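PDB 2H1R: dimethyladenosine transferase, putative from Plasmodium falciparum, which probably transfers methyl groups from S-adenosyl-L-methionine to the N6 position of adenines in ribosomal RNA, yielding dimethyladenosine. Local coordinates for residues Ser43-Ile49 with Phe107-Asn113; Thr57-Pro62 with Glu87-Leu92; Glu146-Ala150 with Lys169-Val173; Leu223-Lys228 with Cys260-Leu264; Asn239-Trp243 with Lys292-Phe297. One frame throughout, in Å; residues are numbered along the deposited sequence.

Interaction 1: residues Ser43-Ile49 with Phe107-Asn113; sequences SDIVLEI and FDVCTAN
L47 packs against F107 where strands 45-49 and 109-113 run side by side in the central sheet of a Rossmann-like class I methyltransferase domain. Their axes, 4.6 Å apart and 17° from parallel, identify neighbouring parallel strands. L47 CB faces F107 CG at 3.8 Å. With CG anti to the backbone N (chi1 177°), the chain crosses the ring obliquely, and CD2 comes over one face as a CH-pi contact, 3.7 Å from F107 CE2. From there CD2 also reaches C110 SG, on the same side of the sheet, and the L47 side chain touches I70 of strand 66-70. H129 and F133 bring further rings to F107. On the other side, E48 CG lies alongside T111 CG2 at 3.8 Å, while OE1 of E48 turns to T57. Backbone bonds run from L47 N to V109 O, T111 N to L47 O and I49 N to T111 O; a weak one joins N113 N to I49 O, where N113 is predicted to bind S-adenosyl-L-methionine. At the other end I45 O accepts from both D108 N and V109 N. D44 OD1 pairs with K134, and D108 OD2 uses its anti lone pair to accept I45 N at 2.9 Å, nearly straight at 169°.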
# COMPACT_ATOMS: atom_id res chain seq x y z
N SER A 43 4.18 -14.72 -20.27
CA SER A 43 3.39 -13.61 -20.80
C SER A 43 3.47 -12.35 -19.93
O SER A 43 2.94 -11.33 -20.31
CB SER A 43 1.94 -14.03 -20.96
OG SER A 43 1.47 -14.61 -19.74
N ASP A 44 4.09 -12.44 -18.76
CA ASP A 44 4.15 -11.33 -17.75
C ASP A 44 5.26 -10.33 -18.03
O ASP A 44 6.40 -10.72 -18.29
CB ASP A 44 4.40 -11.90 -16.34
CG ASP A 44 3.17 -12.53 -15.71
OD1 ASP A 44 2.03 -12.15 -16.13
OD2 ASP A 44 3.32 -13.36 -14.77
N ILE A 45 4.95 -9.05 -17.95
CA ILE A 45 5.97 -7.98 -17.87
C ILE A 45 6.33 -7.79 -16.38
O ILE A 45 5.41 -7.63 -15.53
CB ILE A 45 5.42 -6.63 -18.42
CG1 ILE A 45 5.08 -6.77 -19.92
CG2 ILE A 45 6.40 -5.45 -18.13
CD1 ILE A 45 4.23 -5.66 -20.47
N VAL A 46 7.63 -7.81 -16.07
CA VAL A 46 8.11 -7.67 -14.70
C VAL A 46 8.76 -6.27 -14.57
O VAL A 46 9.64 -5.90 -15.37
CB VAL A 46 9.12 -8.81 -14.34
CG1 VAL A 46 9.74 -8.59 -12.95
CG2 VAL A 46 8.44 -10.18 -14.36
N LEU A 47 8.32 -5.49 -13.57
CA LEU A 47 8.99 -4.24 -13.18
C LEU A 47 9.94 -4.55 -12.03
O LEU A 47 9.52 -5.06 -10.97
CB LEU A 47 7.95 -3.19 -12.72
CG LEU A 47 8.48 -1.84 -12.21
CD1 LEU A 47 9.19 -1.08 -13.32
CD2 LEU A 47 7.32 -1.02 -11.66
N GLU A 48 11.23 -4.28 -12.22
CA GLU A 48 12.22 -4.50 -11.15
C GLU A 48 12.72 -3.13 -10.72
O GLU A 48 13.23 -2.36 -11.54
CB GLU A 48 13.40 -5.36 -11.61
CG GLU A 48 14.39 -5.66 -10.48
CD GLU A 48 15.67 -6.35 -10.92
OE1 GLU A 48 16.01 -6.33 -12.14
OE2 GLU A 48 16.37 -6.92 -10.02
N ILE A 49 12.52 -2.80 -9.46
CA ILE A 49 12.97 -1.50 -8.94
C ILE A 49 14.23 -1.75 -8.12
O ILE A 49 14.18 -2.45 -7.09
CB ILE A 49 11.89 -0.82 -8.05
CG1 ILE A 49 10.57 -0.69 -8.80
CG2 ILE A 49 12.39 0.55 -7.59
CD1 ILE A 49 9.45 -0.12 -7.92
N PHE A 107 2.66 -3.09 -16.02
CA PHE A 107 3.42 -4.27 -15.63
C PHE A 107 2.46 -5.24 -14.96
O PHE A 107 1.37 -4.86 -14.48
CB PHE A 107 4.61 -3.91 -14.73
CG PHE A 107 4.20 -3.35 -13.38
CD1 PHE A 107 3.98 -4.21 -12.31
CD2 PHE A 107 4.02 -1.99 -13.20
CE1 PHE A 107 3.57 -3.72 -11.08
CE2 PHE A 107 3.64 -1.47 -11.97
CZ PHE A 107 3.39 -2.34 -10.91
N ASP A 108 2.85 -6.50 -14.94
CA ASP A 108 2.08 -7.56 -14.33
C ASP A 108 2.60 -7.91 -12.95
O ASP A 108 1.82 -8.16 -12.04
CB ASP A 108 2.17 -8.81 -15.23
CG ASP A 108 1.49 -8.58 -16.55
OD1 ASP A 108 0.26 -8.44 -16.50
OD2 ASP A 108 2.17 -8.46 -17.61
N VAL A 109 3.92 -7.92 -12.80
CA VAL A 109 4.56 -8.35 -11.57
C VAL A 109 5.63 -7.34 -11.23
O VAL A 109 6.44 -6.97 -12.10
CB VAL A 109 5.23 -9.76 -11.71
CG1 VAL A 109 5.97 -10.18 -10.45
CG2 VAL A 109 4.20 -10.81 -12.09
N CYS A 110 5.67 -6.91 -9.96
CA CYS A 110 6.69 -5.98 -9.47
C CYS A 110 7.61 -6.69 -8.47
O CYS A 110 7.15 -7.44 -7.62
CB CYS A 110 6.04 -4.78 -8.76
SG CYS A 110 7.29 -3.61 -8.19
N THR A 111 8.91 -6.45 -8.57
CA THR A 111 9.81 -6.82 -7.48
C THR A 111 10.68 -5.60 -7.14
O THR A 111 11.05 -4.83 -8.02
CB THR A 111 10.65 -8.08 -7.81
OG1 THR A 111 11.37 -8.48 -6.63
CG2 THR A 111 11.64 -7.82 -8.96
N ALA A 112 10.95 -5.39 -5.86
CA ALA A 112 11.69 -4.20 -5.44
C ALA A 112 12.44 -4.45 -4.17
O ALA A 112 11.95 -5.15 -3.29
CB ALA A 112 10.73 -3.04 -5.21
N ASN A 113 13.62 -3.84 -4.06
CA ASN A 113 14.24 -3.58 -2.76
C ASN A 113 14.08 -2.08 -2.45
O ASN A 113 14.67 -1.21 -3.13
CB ASN A 113 15.70 -4.02 -2.76
CG ASN A 113 16.38 -3.83 -1.41
OD1 ASN A 113 15.72 -3.58 -0.38
ND2 ASN A 113 17.71 -3.96 -1.40

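Interaction 2: residues Thr57-Pro62 with Glu87-Leu92; sequences TVKLLP and EGYNNL
Y89 lays its ring against L61, whose CB stands over one face, 4.2 Å from the centroid in a CH-pi contact; the carbonyl O of E87 lies above the opposite face, toward the rim. L61 CD1 continues to Y89 CB at 3.8 Å. Beside it P62 CD approaches Y89 CE1 obliquely; L61 and P62 together cover Y89 from CB to CE1. The hydroxyl does not touch the helix directly: one water bridges Y89 OH and V58 O, 2.6 Å from each, donating to the carbonyl. N91 also meets L61. Its CG sits between the backbone N and the carbonyl carbon (chi1 55°), which brings the amide back to L61: ND2 donates to L61 O at 2.9 Å with an angle of 169°. The acceptor lies in the amide plane, while the donor is tilted 24° from the carbonyl plane of L61. L61 CD2 meanwhile passes N91 OD1 and reaches L92 CB, and T57 CG2 meets L92 CD1. The loop 87-92 leaves helix 74-86 through a Schellman motif at G88 and leads into edge strand 92-93 of the methyltransferase sheet. The Y89 contacts described with 57-62 are apolar, apart from the water bridge. N91 ND2, by contrast, gives two hydrogen bonds, to L61 O and to K65 O, which would hold the rotation of the amide.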
# COMPACT_ATOMS: atom_id res chain seq x y z
N THR A 57 17.91 -9.75 -11.66
CA THR A 57 17.57 -9.49 -13.08
C THR A 57 17.78 -10.71 -13.98
O THR A 57 16.88 -11.11 -14.74
CB THR A 57 18.36 -8.32 -13.66
OG1 THR A 57 18.29 -7.22 -12.76
CG2 THR A 57 17.77 -7.86 -15.01
N VAL A 58 18.96 -11.32 -13.88
CA VAL A 58 19.30 -12.44 -14.74
C VAL A 58 18.41 -13.66 -14.47
O VAL A 58 18.27 -14.54 -15.34
CB VAL A 58 20.82 -12.77 -14.69
CG1 VAL A 58 21.65 -11.54 -15.13
CG2 VAL A 58 21.28 -13.27 -13.31
N LYS A 59 17.80 -13.71 -13.29
CA LYS A 59 16.93 -14.83 -12.94
C LYS A 59 15.51 -14.58 -13.40
O LYS A 59 14.74 -15.55 -13.61
CB LYS A 59 16.94 -15.10 -11.42
CG LYS A 59 18.24 -15.67 -10.88
CD LYS A 59 18.24 -15.68 -9.35
CE LYS A 59 17.30 -16.74 -8.76
NZ LYS A 59 17.85 -18.11 -8.99
N LEU A 60 15.15 -13.30 -13.50
CA LEU A 60 13.81 -12.86 -13.98
C LEU A 60 13.61 -13.00 -15.50
O LEU A 60 12.55 -13.40 -15.96
CB LEU A 60 13.55 -11.39 -13.59
CG LEU A 60 13.42 -11.06 -12.08
CD1 LEU A 60 13.48 -9.56 -11.93
CD2 LEU A 60 12.13 -11.61 -11.51
N LEU A 61 14.62 -12.62 -16.24
CA LEU A 61 14.58 -12.55 -17.72
C LEU A 61 14.15 -13.83 -18.50
O LEU A 61 13.37 -13.74 -19.45
CB LEU A 61 15.92 -12.00 -18.22
CG LEU A 61 16.20 -10.50 -17.99
CD1 LEU A 61 17.65 -10.19 -18.13
CD2 LEU A 61 15.36 -9.67 -18.97
N PRO A 62 14.69 -15.00 -18.14
CA PRO A 62 14.20 -16.26 -18.76
C PRO A 62 12.78 -16.65 -18.34
O PRO A 62 12.16 -17.50 -18.99
CB PRO A 62 15.25 -17.29 -18.32
CG PRO A 62 15.78 -16.71 -17.02
CD PRO A 62 15.81 -15.25 -17.21
N GLU A 87 24.75 -12.93 -21.28
CA GLU A 87 24.16 -14.23 -20.96
C GLU A 87 23.07 -14.64 -21.95
O GLU A 87 22.46 -15.68 -21.79
CB GLU A 87 23.65 -14.26 -19.51
CG GLU A 87 24.78 -13.97 -18.50
CD GLU A 87 24.31 -13.94 -17.05
OE1 GLU A 87 23.26 -14.57 -16.74
OE2 GLU A 87 25.01 -13.31 -16.21
N GLY A 88 22.83 -13.81 -22.96
CA GLY A 88 21.90 -14.16 -24.07
C GLY A 88 20.48 -13.64 -23.93
O GLY A 88 19.57 -14.15 -24.60
N TYR A 89 20.28 -12.64 -23.06
CA TYR A 89 18.95 -12.07 -22.84
C TYR A 89 18.84 -10.73 -23.51
O TYR A 89 19.56 -9.77 -23.18
CB TYR A 89 18.59 -11.96 -21.34
CG TYR A 89 18.80 -13.24 -20.55
CD1 TYR A 89 18.01 -14.37 -20.78
CD2 TYR A 89 19.78 -13.32 -19.57
CE1 TYR A 89 18.21 -15.54 -20.05
CE2 TYR A 89 19.98 -14.48 -18.85
CZ TYR A 89 19.21 -15.59 -19.11
OH TYR A 89 19.39 -16.74 -18.39
N ASN A 90 17.93 -10.66 -24.47
CA ASN A 90 17.71 -9.43 -25.20
C ASN A 90 16.43 -8.77 -24.77
O ASN A 90 16.04 -7.74 -25.33
CB ASN A 90 17.68 -9.72 -26.71
CG ASN A 90 19.04 -10.05 -27.27
OD1 ASN A 90 19.99 -9.29 -27.13
ND2 ASN A 90 19.13 -11.18 -27.95
N ASN A 91 15.77 -9.34 -23.76
CA ASN A 91 14.46 -8.82 -23.33
C ASN A 91 14.52 -7.93 -22.07
O ASN A 91 13.57 -7.90 -21.30
CB ASN A 91 13.45 -9.97 -23.14
CG ASN A 91 13.94 -11.05 -22.17
OD1 ASN A 91 15.12 -11.36 -22.09
ND2 ASN A 91 13.00 -11.64 -21.43
N LEU A 92 15.62 -7.20 -21.90
CA LEU A 92 15.73 -6.23 -20.80
C LEU A 92 15.62 -4.79 -21.28
O LEU A 92 16.26 -4.39 -22.26
CB LEU A 92 17.07 -6.41 -20.05
CG LEU A 92 17.36 -5.46 -18.88
CD1 LEU A 92 16.45 -5.71 -17.67
CD2 LEU A 92 18.85 -5.62 -18.51
O HOH W 1 19.39 -16.86 -15.75

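Interaction 3: residues Glu146-Ala150 with Lys169-Val173; sequences ERMLA and KVTKV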
# COMPACT_ATOMS: atom_id res chain seq x y z
N GLU A 146 6.76 -5.02 9.51
CA GLU A 146 5.96 -5.50 10.66
C GLU A 146 4.63 -4.72 10.73
O GLU A 146 3.60 -5.29 11.04
CB GLU A 146 6.66 -5.29 12.01
CG GLU A 146 7.82 -6.17 12.46
CD GLU A 146 8.35 -5.64 13.82
OE1 GLU A 146 7.49 -5.40 14.74
OE2 GLU A 146 9.58 -5.40 13.97
N ARG A 147 4.69 -3.43 10.44
CA ARG A 147 3.49 -2.56 10.34
C ARG A 147 2.49 -2.98 9.25
O ARG A 147 1.29 -3.00 9.46
CB ARG A 147 3.94 -1.14 10.03
CG ARG A 147 4.69 -0.43 11.13
CD ARG A 147 4.18 1.00 11.27
NE ARG A 147 4.62 1.90 10.21
CZ ARG A 147 3.89 2.89 9.69
NH1 ARG A 147 2.63 3.11 10.08
NH2 ARG A 147 4.40 3.66 8.75
N MET A 148 3.00 -3.32 8.07
CA MET A 148 2.12 -3.74 7.00
C MET A 148 1.47 -5.06 7.41
O MET A 148 0.37 -5.35 7.02
CB MET A 148 2.92 -3.97 5.70
CG MET A 148 3.46 -2.71 5.07
SD MET A 148 4.49 -3.19 3.67
CE MET A 148 3.24 -3.74 2.49
N LEU A 149 2.20 -5.86 8.18
CA LEU A 149 1.77 -7.20 8.57
C LEU A 149 1.05 -7.19 9.94
O LEU A 149 0.66 -8.23 10.46
CB LEU A 149 2.99 -8.14 8.66
CG LEU A 149 3.61 -8.51 7.29
CD1 LEU A 149 5.02 -9.15 7.46
CD2 LEU A 149 2.70 -9.41 6.56
N ALA A 150 0.90 -6.02 10.53
CA ALA A 150 0.32 -5.94 11.89
C ALA A 150 -1.04 -6.60 12.13
O ALA A 150 -1.94 -6.63 11.25
CB ALA A 150 0.38 -4.52 12.39
N LYS A 169 -4.06 -8.73 -0.52
CA LYS A 169 -3.72 -9.75 0.46
C LYS A 169 -2.21 -9.62 0.60
O LYS A 169 -1.46 -9.66 -0.40
CB LYS A 169 -4.10 -11.15 -0.03
CG LYS A 169 -5.55 -11.24 -0.53
CD LYS A 169 -5.88 -12.63 -1.05
CE LYS A 169 -5.43 -12.80 -2.51
NZ LYS A 169 -5.12 -14.22 -2.82
N VAL A 170 -1.78 -9.43 1.84
CA VAL A 170 -0.38 -9.25 2.20
C VAL A 170 0.10 -10.46 2.99
O VAL A 170 -0.50 -10.83 4.00
CB VAL A 170 -0.19 -8.02 3.09
CG1 VAL A 170 1.31 -7.64 3.20
CG2 VAL A 170 -1.01 -6.87 2.55
N THR A 171 1.18 -11.08 2.51
CA THR A 171 1.78 -12.19 3.23
C THR A 171 3.29 -12.02 3.36
O THR A 171 3.91 -11.38 2.52
CB THR A 171 1.49 -13.54 2.56
OG1 THR A 171 1.85 -13.45 1.18
CG2 THR A 171 0.00 -13.93 2.69
N LYS A 172 3.87 -12.61 4.41
CA LYS A 172 5.30 -12.60 4.61
C LYS A 172 5.93 -13.72 3.79
O LYS A 172 5.49 -14.88 3.85
CB LYS A 172 5.63 -12.79 6.08
CG LYS A 172 7.11 -12.92 6.37
CD LYS A 172 7.32 -13.47 7.77
CE LYS A 172 8.31 -12.61 8.50
NZ LYS A 172 7.75 -11.23 8.60
N VAL A 173 6.95 -13.38 3.02
CA VAL A 173 7.66 -14.36 2.21
C VAL A 173 8.79 -14.93 3.07
O VAL A 173 8.88 -16.14 3.24
CB VAL A 173 8.21 -13.70 0.91
CG1 VAL A 173 9.18 -14.66 0.14
CG2 VAL A 173 7.08 -13.25 0.02
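The flat group met here is the peptide joining T171 and K172: L149 CD2 stands over one of its faces, 4.2 Å from T171 C and 4.0 Å from K172 N. No aromatic ring or carboxylate meets a partner across the contact, and L149 also touches the side chains of V170 and K172. Toward one end, CD2 reaches V170 CG1 at 4.0 Å. Toward the other, CD1 lies 3.9 Å from K172 CB and 3.6 Å from K172 NZ. The lysine achieves this double touch because its chain bends at chi3 (-130°, away from a staggered value) and chi4 (62°), bringing NZ near L149 CD1, the two side chains crossing at about a right angle. M148, one residue earlier, brings its CE to V170 CG1 at 4.4 Å, a loose approach. These residues set the end of helix 142-148 against strand 168-176, an outermost strand of the mixed sheet in the methyltransferase domain; the strand is hydrogen-bonded to strand 189-196. Helix 159-167 packs on both partners, with L160 against M148 and V164 against V170. Only 207 Å² is buried in all. The docking rests on dispersion between methyl groups, a peptide face and the aliphatic part of a lysine. The NZ to CD1 approach is packing, and no hydrogen bond crosses the contact.

Interaction 4: residues Leu223-Lys228 with Cys260-Leu264; sequences LHAIFK and CLDVL
A chi1 of -170° swings the H224 ring out to meet L261, whose own chi1 of -92° lies off the staggered values and carries CD2 to within 3.5 Å of H224 NE2. This is a helix pair of the C-terminal helical domain: the segments 223-227 and 260-264, on helices 223-227 and 256-266, run nearly antiparallel (166° between the short axes, 10.3 Å at closest approach). That spacing is bridged mainly by leucine branches. L261 divides its two methyls, CD2 going to the imidazole, which it approaches obliquely, and CD1 to F227 CB at 4.0 Å. One helical turn on, L264 CD1 is lodged against the backbone of the first helix, 3.6 Å from H224 N, while CD2 reaches L223 CB at 4.0 Å. F227 receives L264 CD1 near its CD2 and C260 SG near its CD1, both obliquely; the sulfur lies 5.3 Å from the ring centroid, a sulfur-aromatic contact. L211 and C215 of helix 205-216, L236 of helix 230-246 and F289 of helix 279-291 also pack on the phenylalanine, placing it among several helices. No hydrogen bond joins the two segments. L223 O, which accepts the helical bond from F227 N, has L264 CD1 beside it at 3.6 Å.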
# COMPACT_ATOMS: atom_id res chain seq x y z
N LEU A 223 -15.04 5.69 18.73
CA LEU A 223 -15.49 6.49 17.58
C LEU A 223 -16.43 7.61 18.04
O LEU A 223 -16.39 8.71 17.49
CB LEU A 223 -16.17 5.61 16.53
CG LEU A 223 -15.23 4.59 15.85
CD1 LEU A 223 -16.01 3.91 14.72
CD2 LEU A 223 -14.01 5.35 15.30
N HIS A 224 -17.26 7.33 19.05
CA HIS A 224 -18.05 8.42 19.64
C HIS A 224 -17.17 9.58 20.11
O HIS A 224 -17.42 10.72 19.77
CB HIS A 224 -18.93 7.92 20.79
CG HIS A 224 -19.90 8.95 21.27
ND1 HIS A 224 -19.69 9.71 22.39
CD2 HIS A 224 -21.08 9.36 20.75
CE1 HIS A 224 -20.69 10.55 22.55
NE2 HIS A 224 -21.55 10.36 21.57
N ALA A 225 -16.08 9.30 20.83
CA ALA A 225 -15.17 10.34 21.31
C ALA A 225 -14.46 11.10 20.19
O ALA A 225 -14.19 12.29 20.31
CB ALA A 225 -14.13 9.73 22.26
N ILE A 226 -14.15 10.40 19.10
CA ILE A 226 -13.53 11.02 17.90
C ILE A 226 -14.51 11.98 17.24
O ILE A 226 -14.19 13.15 17.01
CB ILE A 226 -13.18 9.91 16.86
CG1 ILE A 226 -12.14 8.91 17.43
CG2 ILE A 226 -12.71 10.54 15.52
CD1 ILE A 226 -10.77 9.42 17.48
N PHE A 227 -15.70 11.49 16.93
CA PHE A 227 -16.67 12.26 16.12
C PHE A 227 -17.42 13.33 16.91
O PHE A 227 -18.01 14.25 16.30
CB PHE A 227 -17.64 11.30 15.37
CG PHE A 227 -17.02 10.69 14.14
CD1 PHE A 227 -17.03 11.37 12.94
CD2 PHE A 227 -16.34 9.45 14.22
CE1 PHE A 227 -16.43 10.81 11.80
CE2 PHE A 227 -15.71 8.90 13.11
CZ PHE A 227 -15.77 9.59 11.88
N LYS A 228 -17.43 13.25 18.23
CA LYS A 228 -18.14 14.29 19.01
C LYS A 228 -17.33 15.57 19.12
O LYS A 228 -17.86 16.60 19.54
CB LYS A 228 -18.58 13.78 20.39
CG LYS A 228 -17.46 13.85 21.42
CD LYS A 228 -17.76 12.94 22.59
CE LYS A 228 -16.69 13.03 23.66
NZ LYS A 228 -17.15 12.14 24.74
N CYS A 260 -24.85 12.98 12.30
CA CYS A 260 -23.56 12.33 12.12
C CYS A 260 -23.36 11.16 13.13
O CYS A 260 -23.04 10.04 12.75
CB CYS A 260 -22.47 13.42 12.22
SG CYS A 260 -20.77 12.92 11.93
N LEU A 261 -23.61 11.39 14.42
CA LEU A 261 -23.43 10.33 15.45
C LEU A 261 -24.39 9.18 15.29
O LEU A 261 -24.07 8.04 15.68
CB LEU A 261 -23.56 10.90 16.88
CG LEU A 261 -22.32 11.39 17.62
CD1 LEU A 261 -21.34 12.11 16.73
CD2 LEU A 261 -22.69 12.23 18.85
N ASP A 262 -25.57 9.46 14.73
CA ASP A 262 -26.54 8.40 14.41
C ASP A 262 -25.98 7.31 13.45
O ASP A 262 -26.44 6.17 13.44
CB ASP A 262 -27.81 9.02 13.79
CG ASP A 262 -28.81 9.54 14.83
OD1 ASP A 262 -28.63 9.32 16.06
OD2 ASP A 262 -29.80 10.20 14.39
N VAL A 263 -24.99 7.66 12.64
CA VAL A 263 -24.36 6.67 11.77
C VAL A 263 -23.67 5.60 12.63
O VAL A 263 -23.82 4.40 12.41
CB VAL A 263 -23.34 7.35 10.83
CG1 VAL A 263 -22.52 6.32 10.03
CG2 VAL A 263 -24.06 8.44 9.92
N LEU A 264 -22.92 6.06 13.63
CA LEU A 264 -22.20 5.17 14.58
C LEU A 264 -23.20 4.29 15.33
O LEU A 264 -23.02 3.08 15.45
CB LEU A 264 -21.36 6.01 15.57
CG LEU A 264 -20.28 6.96 15.02
CD1 LEU A 264 -19.50 7.56 16.18
CD2 LEU A 264 -19.32 6.25 14.13

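Interaction 5: residues Asn239-Trp243 with Lys292-Phe297; sequences NYKNW and KGIHFF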
# COMPACT_ATOMS: atom_id res chain seq x y z
N ASN A 239 -18.58 20.40 4.89
CA ASN A 239 -18.60 19.49 3.73
C ASN A 239 -20.00 19.04 3.38
O ASN A 239 -20.36 19.00 2.19
CB ASN A 239 -17.67 18.28 3.95
CG ASN A 239 -16.22 18.62 3.82
OD1 ASN A 239 -15.85 19.74 3.44
ND2 ASN A 239 -15.37 17.67 4.13
N TYR A 240 -20.82 18.73 4.39
CA TYR A 240 -22.21 18.39 4.17
C TYR A 240 -23.01 19.52 3.52
O TYR A 240 -23.77 19.28 2.58
CB TYR A 240 -22.89 17.97 5.47
CG TYR A 240 -24.39 17.68 5.34
CD1 TYR A 240 -24.85 16.58 4.62
CD2 TYR A 240 -25.36 18.51 5.95
CE1 TYR A 240 -26.19 16.28 4.49
CE2 TYR A 240 -26.75 18.20 5.84
CZ TYR A 240 -27.15 17.11 5.08
OH TYR A 240 -28.47 16.74 4.96
N LYS A 241 -22.86 20.73 4.01
CA LYS A 241 -23.59 21.85 3.36
C LYS A 241 -23.12 22.09 1.92
O LYS A 241 -23.94 22.37 1.04
CB LYS A 241 -23.47 23.11 4.20
CG LYS A 241 -24.27 23.02 5.50
CD LYS A 241 -23.79 24.10 6.47
CE LYS A 241 -24.60 24.12 7.76
NZ LYS A 241 -25.97 24.67 7.56
N ASN A 242 -21.82 21.99 1.69
CA ASN A 242 -21.23 22.10 0.34
C ASN A 242 -21.80 21.05 -0.63
O ASN A 242 -22.15 21.39 -1.77
CB ASN A 242 -19.72 21.94 0.36
CG ASN A 242 -18.97 23.24 0.67
OD1 ASN A 242 -19.56 24.30 0.84
ND2 ASN A 242 -17.65 23.14 0.76
N TRP A 243 -21.86 19.78 -0.19
CA TRP A 243 -22.46 18.69 -0.95
C TRP A 243 -23.90 18.99 -1.30
O TRP A 243 -24.35 18.78 -2.46
CB TRP A 243 -22.42 17.38 -0.14
CG TRP A 243 -23.04 16.19 -0.86
CD1 TRP A 243 -24.27 15.65 -0.64
CD2 TRP A 243 -22.43 15.40 -1.90
NE1 TRP A 243 -24.47 14.55 -1.47
CE2 TRP A 243 -23.36 14.40 -2.26
CE3 TRP A 243 -21.20 15.46 -2.57
CZ2 TRP A 243 -23.08 13.44 -3.26
CZ3 TRP A 243 -20.92 14.50 -3.57
CH2 TRP A 243 -21.87 13.50 -3.90
N LYS A 292 -25.60 9.41 3.73
CA LYS A 292 -26.17 10.64 4.33
C LYS A 292 -25.70 11.92 3.72
O LYS A 292 -26.06 13.00 4.18
CB LYS A 292 -25.87 10.67 5.83
CG LYS A 292 -26.79 9.77 6.60
CD LYS A 292 -26.54 9.82 8.11
CE LYS A 292 -27.86 9.52 8.87
NZ LYS A 292 -27.75 9.71 10.34
N GLY A 293 -24.86 11.82 2.69
CA GLY A 293 -24.24 13.02 2.09
C GLY A 293 -23.06 13.59 2.85
O GLY A 293 -22.68 14.73 2.63
N ILE A 294 -22.50 12.81 3.77
CA ILE A 294 -21.31 13.23 4.52
C ILE A 294 -20.08 12.61 3.84
O ILE A 294 -19.92 11.39 3.82
CB ILE A 294 -21.39 12.81 6.03
CG1 ILE A 294 -22.60 13.48 6.71
CG2 ILE A 294 -20.07 13.17 6.79
CD1 ILE A 294 -23.04 12.84 8.04
N HIS A 295 -19.25 13.49 3.28
CA HIS A 295 -18.06 13.15 2.54
C HIS A 295 -16.81 13.66 3.25
O HIS A 295 -16.83 14.69 3.94
CB HIS A 295 -18.17 13.71 1.09
CG HIS A 295 -19.23 13.02 0.29
ND1 HIS A 295 -18.95 11.95 -0.53
CD2 HIS A 295 -20.58 13.16 0.28
CE1 HIS A 295 -20.07 11.50 -1.06
NE2 HIS A 295 -21.08 12.21 -0.58
N PHE A 296 -15.70 12.93 3.05
CA PHE A 296 -14.40 13.23 3.67
C PHE A 296 -13.41 13.92 2.71
O PHE A 296 -12.87 13.30 1.81
CB PHE A 296 -13.87 11.92 4.31
CG PHE A 296 -14.83 11.34 5.35
CD1 PHE A 296 -14.77 11.76 6.67
CD2 PHE A 296 -15.81 10.43 4.99
CE1 PHE A 296 -15.66 11.25 7.64
CE2 PHE A 296 -16.72 9.93 5.93
CZ PHE A 296 -16.64 10.36 7.27
N PHE A 297 -13.19 15.22 2.92
CA PHE A 297 -12.34 16.07 2.06
C PHE A 297 -11.69 17.19 2.87
O PHE A 297 -12.37 17.82 3.71
CB PHE A 297 -13.21 16.68 0.95
CG PHE A 297 -12.47 17.66 0.04
CD1 PHE A 297 -12.53 19.05 0.28
CD2 PHE A 297 -11.71 17.20 -1.03
CE1 PHE A 297 -11.85 19.95 -0.55
CE2 PHE A 297 -11.02 18.10 -1.88
CZ PHE A 297 -11.09 19.47 -1.64
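K292 presents its carbonyl O to Y240, 3.3 Å from CE1, while its NZ turns away to Y259 O. G293 follows with positive phi in a Schellman motif that ends helix 279-291; its O lies at the edge of the Y240 ring, 3.5 Å from CD1, and its CA is 3.8 Å from W243 CD1. I294 adds CG1 loosely against Y240 CD1. In this way the C-terminal tail of the helical domain, past its last helix, is laid across helix 230-246. H295 then stacks face-to-face on the six-membered ring of W243, centroids 4.0 Å apart and planes tilted by 28°, with NE2 over the ring centre. H295 ND1 is hydrogen-bonded to E207 OE1, which helps set the imidazole. F296 turns from the helix toward L211 and F289. At F297, the last modelled residue, the carbonyl O takes a nearly straight bond (169°) from N239 ND2 at 3.0 Å; N239 ND2 also makes a weak bond to H295 O at 3.3 Å.

The five contacts fall into two groups. Interactions 1, 2 and 3 belong to the methyltransferase domain; interactions 4 and 5 lie in the helical C-terminal part, on the opposite side of the chain's centre from interaction 1 and about 43 and 39 Å from it, centre to centre. Interaction 2 opens and closes between the two strands of interaction 1 and touches it through E48 OE1 and T57 OG1. Interaction 3 reaches the same sheet 19 Å away, at an outermost strand. Interactions 4 and 5 alternate along the chain, 15 Å apart, and meet where V263 packs on K292 and F227 on F296. Interaction 1 includes N113 of the predicted cofactor site, whereas interactions 4 and 5 lie away from it.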